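Local coordinates for 4-oxalocrotonate tautomerase (Thermus thermophilus, PDB 3ABF), which belongs to the tautomerase family, small enzymes built on a beta-alpha-beta unit, and here assembles from six copies of a short chain, at residues A[2-7]-A[39-44]; A[8-13]-A[43-48]. All blocks are in the same frame, centred on the assembly; numbering follows the deposited sequence.

Interactions 1 and 2 are successive parts of one parallel strand pair, 2-9 beside 39-46, whose connection runs through helix 14-31 as a beta-alpha-beta crossover. Their centres lie about 13 Å apart. Leu43 and Tyr44 belong to both, and the methyls Thr7 CG2 and Val46 CG1 meet at 4.0 Å where one passes into the other. In interaction 1 the strands pair regularly and Lys5 reaches two sulfate ions, probably from the crystallisation liquor; the nearest atoms of the chain G sulfate and the Tyr44 side chain are about 5 Å apart. In interaction 2 the chain leaves the sheet after Leu9, and water takes over part of the bonding. Both contacts touch the third subunit.

Interaction 1 of 2, residues A[2-7]-A[39-44]; sequences VVLKVT and VRVILY. With SO4 (sulfate ion), chain G; SO4 (sulfate ion), chain I.
Val2 to Thr7 pair one for one with Val39 to Tyr44 as parallel strands, their axes 4.7 Å apart and 18° from alignment. Five backbone hydrogen bonds join them: Val2 O, Leu4 O and Val6 O accept from Arg40 N, Ile42 N and Tyr44 N, while Leu4 N and Val6 N donate to Arg40 O and Ile42 O. Arg40 N to Val2 O, at 2.9 Å, is nearly straight (176° at the hydrogen). CA-H...O contacts, such as Val41 CA to Leu4 O at 3.3 Å, supplement this ladder.

Apolar contacts lie on both faces. Val6 and Leu43 run side by side, Leu43 CD2 standing 3.8 Å from Val6 CB, and Leu4 CD1 meets Val41 CG2. On the other face Val3 CG1 touches Ile42 CD1.

There too, Thr7 lies beside Tyr44, its hydroxyl OG1 at the ring edge, 3.4 Å from CD1.

Lys5 carries the polar contacts to the bound ions. Its chain bends at chi3 (80°), and NZ donates to O4 of the chain I sulfate at 2.7 Å and to O1 and O3 of the chain G sulfate.

Strands 2-9 and 39-46 form a beta-alpha-beta unit with helix 14-31, which covers the Val6 and Val41 face; antiparallel strands of the second and third subunits extend the sheet.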
loop_
_atom_site.group_PDB
_atom_site.type_symbol
_atom_site.label_atom_id
_atom_site.label_comp_id
_atom_site.label_asym_id
_atom_site.label_seq_id
_atom_site.Cartn_x
_atom_site.Cartn_y
_atom_site.Cartn_z
ATOM N N VAL A 2 2.961 9.720 -12.134
ATOM C CA VAL A 2 3.628 8.501 -11.688
ATOM C C VAL A 2 3.949 8.726 -10.217
ATOM O O VAL A 2 4.388 9.816 -9.832
ATOM C CB VAL A 2 4.951 8.242 -12.458
ATOM C CG1 VAL A 2 5.704 7.074 -11.835
ATOM C CG2 VAL A 2 4.643 7.927 -13.926
ATOM N N VAL A 3 3.707 7.717 -9.388
ATOM C CA VAL A 3 4.002 7.847 -7.963
ATOM C C VAL A 3 5.074 6.842 -7.581
ATOM O O VAL A 3 4.952 5.646 -7.850
ATOM C CB VAL A 3 2.755 7.598 -7.070
ATOM C CG1 VAL A 3 3.126 7.786 -5.589
ATOM C CG2 VAL A 3 1.636 8.540 -7.451
ATOM N N LEU A 4 6.136 7.341 -6.965
ATOM C CA LEU A 4 7.227 6.499 -6.522
ATOM C C LEU A 4 7.181 6.492 -5.000
ATOM O O LEU A 4 7.365 7.535 -4.372
ATOM C CB LEU A 4 8.566 7.078 -6.978
ATOM C CG LEU A 4 8.685 7.416 -8.469
ATOM C CD1 LEU A 4 10.041 8.049 -8.740
ATOM C CD2 LEU A 4 8.508 6.161 -9.295
ATOM N N LYS A 5 6.924 5.328 -4.411
ATOM C CA LYS A 5 6.887 5.226 -2.960
ATOM C C LYS A 5 8.152 4.514 -2.547
ATOM O O LYS A 5 8.443 3.423 -3.032
ATOM C CB LYS A 5 5.660 4.431 -2.467
ATOM C CG LYS A 5 5.548 4.496 -0.956
ATOM C CD LYS A 5 4.244 3.936 -0.395
ATOM C CE LYS A 5 4.281 2.430 -0.324
ATOM N NZ LYS A 5 3.165 1.914 0.521
ATOM N N VAL A 6 8.926 5.145 -1.674
ATOM C CA VAL A 6 10.172 4.556 -1.207
ATOM C C VAL A 6 10.004 4.103 0.231
ATOM O O VAL A 6 9.709 4.911 1.107
ATOM C CB VAL A 6 11.329 5.582 -1.235
ATOM C CG1 VAL A 6 12.650 4.899 -0.857
ATOM C CG2 VAL A 6 11.408 6.248 -2.616
ATOM N N THR A 7 10.182 2.813 0.480
ATOM C CA THR A 7 10.074 2.318 1.842
ATOM C C THR A 7 11.498 2.148 2.346
ATOM O O THR A 7 12.296 1.439 1.739
ATOM C CB THR A 7 9.312 0.987 1.891
ATOM O OG1 THR A 7 7.993 1.186 1.367
ATOM C CG2 THR A 7 9.194 0.486 3.320
ATOM N N VAL A 39 5.479 13.760 -11.390
ATOM C CA VAL A 39 6.229 12.700 -10.737
ATOM C C VAL A 39 6.166 13.017 -9.243
ATOM O O VAL A 39 6.688 14.044 -8.791
ATOM C CB VAL A 39 7.692 12.673 -11.214
ATOM C CG1 VAL A 39 8.480 11.644 -10.427
ATOM C CG2 VAL A 39 7.741 12.345 -12.701
ATOM N N ARG A 40 5.494 12.153 -8.487
ATOM C CA ARG A 40 5.349 12.350 -7.048
ATOM C C ARG A 40 6.179 11.309 -6.325
ATOM O O ARG A 40 6.207 10.143 -6.715
ATOM C CB ARG A 40 3.887 12.188 -6.618
ATOM C CG ARG A 40 2.872 12.983 -7.440
ATOM C CD ARG A 40 3.052 14.476 -7.297
ATOM N NE ARG A 40 2.713 14.941 -5.955
ATOM C CZ ARG A 40 1.908 15.971 -5.700
ATOM N NH1 ARG A 40 1.352 16.646 -6.699
ATOM N NH2 ARG A 40 1.662 16.332 -4.450
ATOM N N VAL A 41 6.866 11.728 -5.274
ATOM C CA VAL A 41 7.656 10.793 -4.498
ATOM C C VAL A 41 7.178 10.844 -3.059
ATOM O O VAL A 41 6.973 11.919 -2.490
ATOM C CB VAL A 41 9.158 11.117 -4.543
ATOM C CG1 VAL A 41 9.925 10.089 -3.716
ATOM C CG2 VAL A 41 9.654 11.077 -5.993
ATOM N N ILE A 42 6.974 9.671 -2.483
ATOM C CA ILE A 42 6.541 9.587 -1.101
ATOM C C ILE A 42 7.574 8.755 -0.372
ATOM O O ILE A 42 7.949 7.662 -0.832
ATOM C CB ILE A 42 5.165 8.892 -0.973
ATOM C CG1 ILE A 42 4.083 9.745 -1.636
ATOM C CG2 ILE A 42 4.839 8.661 0.510
ATOM C CD1 ILE A 42 2.703 9.077 -1.673
ATOM N N LEU A 43 8.044 9.272 0.755
ATOM C CA LEU A 43 9.009 8.545 1.543
ATOM C C LEU A 43 8.243 7.928 2.696
ATOM O O LEU A 43 7.737 8.628 3.580
ATOM C CB LEU A 43 10.116 9.480 2.061
ATOM C CG LEU A 43 10.906 10.225 0.973
ATOM C CD1 LEU A 43 12.047 11.015 1.598
ATOM C CD2 LEU A 43 11.477 9.224 -0.020
ATOM N N TYR A 44 8.112 6.612 2.644
ATOM C CA TYR A 44 7.428 5.863 3.690
ATOM C C TYR A 44 8.542 5.382 4.611
ATOM O O TYR A 44 9.154 4.358 4.360
ATOM C CB TYR A 44 6.706 4.665 3.085
ATOM C CG TYR A 44 6.102 3.726 4.106
ATOM C CD1 TYR A 44 5.933 2.371 3.812
ATOM C CD2 TYR A 44 5.731 4.175 5.371
ATOM C CE1 TYR A 44 5.420 1.489 4.750
ATOM C CE2 TYR A 44 5.216 3.285 6.328
ATOM C CZ TYR A 44 5.067 1.949 6.005
ATOM O OH TYR A 44 4.574 1.052 6.932
HETATM S S SO4 G . 2.943 -1.600 0.044
HETATM O O1 SO4 G . 2.491 -0.787 1.184
HETATM O O2 SO4 G . 1.840 -2.433 -0.464
HETATM O O3 SO4 G . 3.409 -0.701 -1.024
HETATM O O4 SO4 G . 4.057 -2.462 0.474
HETATM S S SO4 I . 0.037 2.921 -1.422
HETATM O O1 SO4 I . -1.080 3.866 -1.437
HETATM O O2 SO4 I . -0.483 1.555 -1.269
HETATM O O3 SO4 I . 0.788 3.008 -2.681
HETATM O O4 SO4 I . 0.924 3.255 -0.294
#

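Interaction 2 of 2, residues A[8-13]-A[43-48]; sequences LLEGRP and LYEVRR
Leu8 and Leu9 prolong the parallel pairing with Glu45 and Val46 through three backbone hydrogen bonds, Leu8 N to Tyr44 O, Val46 N to Leu8 O and Glu10 N to Val46 O, in the last of which the donor is tilted 35° from the carbonyl plane. Measured end to end from residue 8 to 11 and from 44 to 48, the touching parts run 68° apart, and the pairing ends here.

Leu8 CG sits between the backbone N and carbonyl carbon (chi1 70°), and the side chain lies beside Glu45, CD2 to CG. Leu9 CD2 packs on Val46 CG2 at 3.9 Å, while its CD1 stands over the centre of the Arg48 guanidinium, 4.1 Å above the plane. Glu10 crosses Glu45 at about a right angle, CB against CB. Two waters bridge the parting chains, both donating to Glu45 OE2. Water 1 also donates to Leu9 O and accepts from Arg12 N; water 2 accepts from Gly11 N.

Glu45 OE1 makes a salt bridge to Lys17 NZ and accepts from Gln50 NE2 of the third subunit; Glu10 OE1 makes a salt bridge to Arg47 of that subunit. With Glu10 OE1 and Glu45 OE1 5.1 Å apart, these partners would offset the carboxylates' repulsion, consistent with both being ionised, and they hold strand end and loop against the third subunit.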
loop_
_atom_site.group_PDB
_atom_site.type_symbol
_atom_site.label_atom_id
_atom_site.label_comp_id
_atom_site.label_asym_id
_atom_site.label_seq_id
_atom_site.Cartn_x
_atom_site.Cartn_y
_atom_site.Cartn_z
ATOM N N LEU A 8 11.822 2.842 3.436
ATOM C CA LEU A 8 13.159 2.780 4.023
ATOM C C LEU A 8 13.093 3.108 5.507
ATOM O O LEU A 8 12.101 3.652 5.980
ATOM C CB LEU A 8 14.095 3.780 3.333
ATOM C CG LEU A 8 13.848 5.276 3.574
ATOM C CD1 LEU A 8 14.925 6.069 2.861
ATOM C CD2 LEU A 8 12.468 5.699 3.074
ATOM N N LEU A 9 14.153 2.782 6.240
ATOM C CA LEU A 9 14.185 3.054 7.667
ATOM C C LEU A 9 14.274 4.546 7.898
ATOM O O LEU A 9 14.959 5.256 7.155
ATOM C CB LEU A 9 15.379 2.357 8.324
ATOM C CG LEU A 9 15.299 0.832 8.474
ATOM C CD1 LEU A 9 16.639 0.307 8.970
ATOM C CD2 LEU A 9 14.185 0.457 9.453
ATOM N N GLU A 10 13.588 5.009 8.943
ATOM C CA GLU A 10 13.570 6.414 9.303
ATOM C C GLU A 10 14.963 6.852 9.759
ATOM O O GLU A 10 15.739 6.036 10.251
ATOM C CB GLU A 10 12.553 6.639 10.429
ATOM C CG GLU A 10 12.267 8.100 10.732
ATOM C CD GLU A 10 10.998 8.300 11.561
ATOM O OE1 GLU A 10 10.665 9.465 11.850
ATOM O OE2 GLU A 10 10.331 7.303 11.922
ATOM N N GLY A 11 15.288 8.128 9.588
ATOM C CA GLY A 11 16.585 8.588 10.051
ATOM C C GLY A 11 17.515 9.268 9.066
ATOM O O GLY A 11 18.436 9.977 9.479
ATOM N N ARG A 12 17.300 9.072 7.772
ATOM C CA ARG A 12 18.180 9.699 6.793
ATOM C C ARG A 12 18.159 11.216 6.968
ATOM O O ARG A 12 17.112 11.805 7.249
ATOM C CB ARG A 12 17.745 9.330 5.375
ATOM C CG ARG A 12 17.770 7.839 5.090
ATOM C CD ARG A 12 19.178 7.303 4.987
ATOM N NE ARG A 12 19.186 5.881 4.647
ATOM C CZ ARG A 12 20.218 5.247 4.093
ATOM N NH1 ARG A 12 20.138 3.950 3.820
ATOM N NH2 ARG A 12 21.330 5.914 3.802
ATOM N N PRO A 13 19.321 11.870 6.810
ATOM C CA PRO A 13 19.388 13.327 6.960
ATOM C C PRO A 13 18.652 14.056 5.840
ATOM O O PRO A 13 18.507 13.532 4.738
ATOM C CB PRO A 13 20.886 13.600 6.942
ATOM C CG PRO A 13 21.395 12.546 6.009
ATOM C CD PRO A 13 20.645 11.316 6.478
ATOM N N LEU A 43 8.044 9.272 0.755
ATOM C CA LEU A 43 9.009 8.545 1.543
ATOM C C LEU A 43 8.243 7.928 2.696
ATOM O O LEU A 43 7.737 8.628 3.580
ATOM C CB LEU A 43 10.116 9.480 2.061
ATOM C CG LEU A 43 10.906 10.225 0.973
ATOM C CD1 LEU A 43 12.047 11.015 1.598
ATOM C CD2 LEU A 43 11.477 9.224 -0.020
ATOM N N TYR A 44 8.112 6.612 2.644
ATOM C CA TYR A 44 7.428 5.863 3.690
ATOM C C TYR A 44 8.542 5.382 4.611
ATOM O O TYR A 44 9.154 4.358 4.360
ATOM C CB TYR A 44 6.706 4.665 3.085
ATOM C CG TYR A 44 6.102 3.726 4.106
ATOM C CD1 TYR A 44 5.933 2.371 3.812
ATOM C CD2 TYR A 44 5.731 4.175 5.371
ATOM C CE1 TYR A 44 5.420 1.489 4.750
ATOM C CE2 TYR A 44 5.216 3.285 6.328
ATOM C CZ TYR A 44 5.067 1.949 6.005
ATOM O OH TYR A 44 4.574 1.052 6.932
ATOM N N GLU A 45 8.805 6.144 5.668
ATOM C CA GLU A 45 9.864 5.814 6.605
ATOM C C GLU A 45 9.325 4.930 7.717
ATOM O O GLU A 45 8.369 5.295 8.425
ATOM C CB GLU A 45 10.458 7.103 7.188
ATOM C CG GLU A 45 11.132 7.991 6.146
ATOM C CD GLU A 45 11.648 9.291 6.736
ATOM O OE1 GLU A 45 10.872 10.269 6.836
ATOM O OE2 GLU A 45 12.832 9.328 7.121
ATOM N N VAL A 46 9.939 3.770 7.878
ATOM C CA VAL A 46 9.481 2.841 8.894
ATOM C C VAL A 46 10.455 2.786 10.056
ATOM O O VAL A 46 11.665 2.941 9.885
ATOM C CB VAL A 46 9.265 1.436 8.306
ATOM C CG1 VAL A 46 8.381 1.537 7.068
ATOM C CG2 VAL A 46 10.582 0.802 7.956
ATOM N N ARG A 47 9.913 2.587 11.246
ATOM C CA ARG A 47 10.746 2.531 12.426
ATOM C C ARG A 47 11.360 1.153 12.562
ATOM O O ARG A 47 10.873 0.190 11.991
ATOM C CB ARG A 47 9.924 2.919 13.658
ATOM C CG ARG A 47 9.365 4.349 13.525
ATOM C CD ARG A 47 9.080 4.964 14.877
ATOM N NE ARG A 47 7.924 4.350 15.522
ATOM C CZ ARG A 47 6.662 4.640 15.222
ATOM N NH1 ARG A 47 5.673 4.030 15.863
ATOM N NH2 ARG A 47 6.393 5.545 14.281
ATOM N N ARG A 48 12.445 1.059 13.316
ATOM C CA ARG A 48 13.117 -0.222 13.476
ATOM C C ARG A 48 12.279 -1.311 14.128
ATOM O O ARG A 48 12.524 -2.490 13.892
ATOM C CB ARG A 48 14.431 -0.024 14.234
ATOM C CG ARG A 48 15.511 0.624 13.370
ATOM C CD ARG A 48 16.800 0.794 14.155
ATOM N NE ARG A 48 17.941 1.095 13.296
ATOM C CZ ARG A 48 17.995 2.127 12.463
ATOM N NH1 ARG A 48 19.074 2.330 11.719
ATOM N NH2 ARG A 48 16.971 2.951 12.367
HETATM O O HOH W 1 14.920 7.822 6.387
HETATM O O HOH W 2 14.079 10.926 8.791
#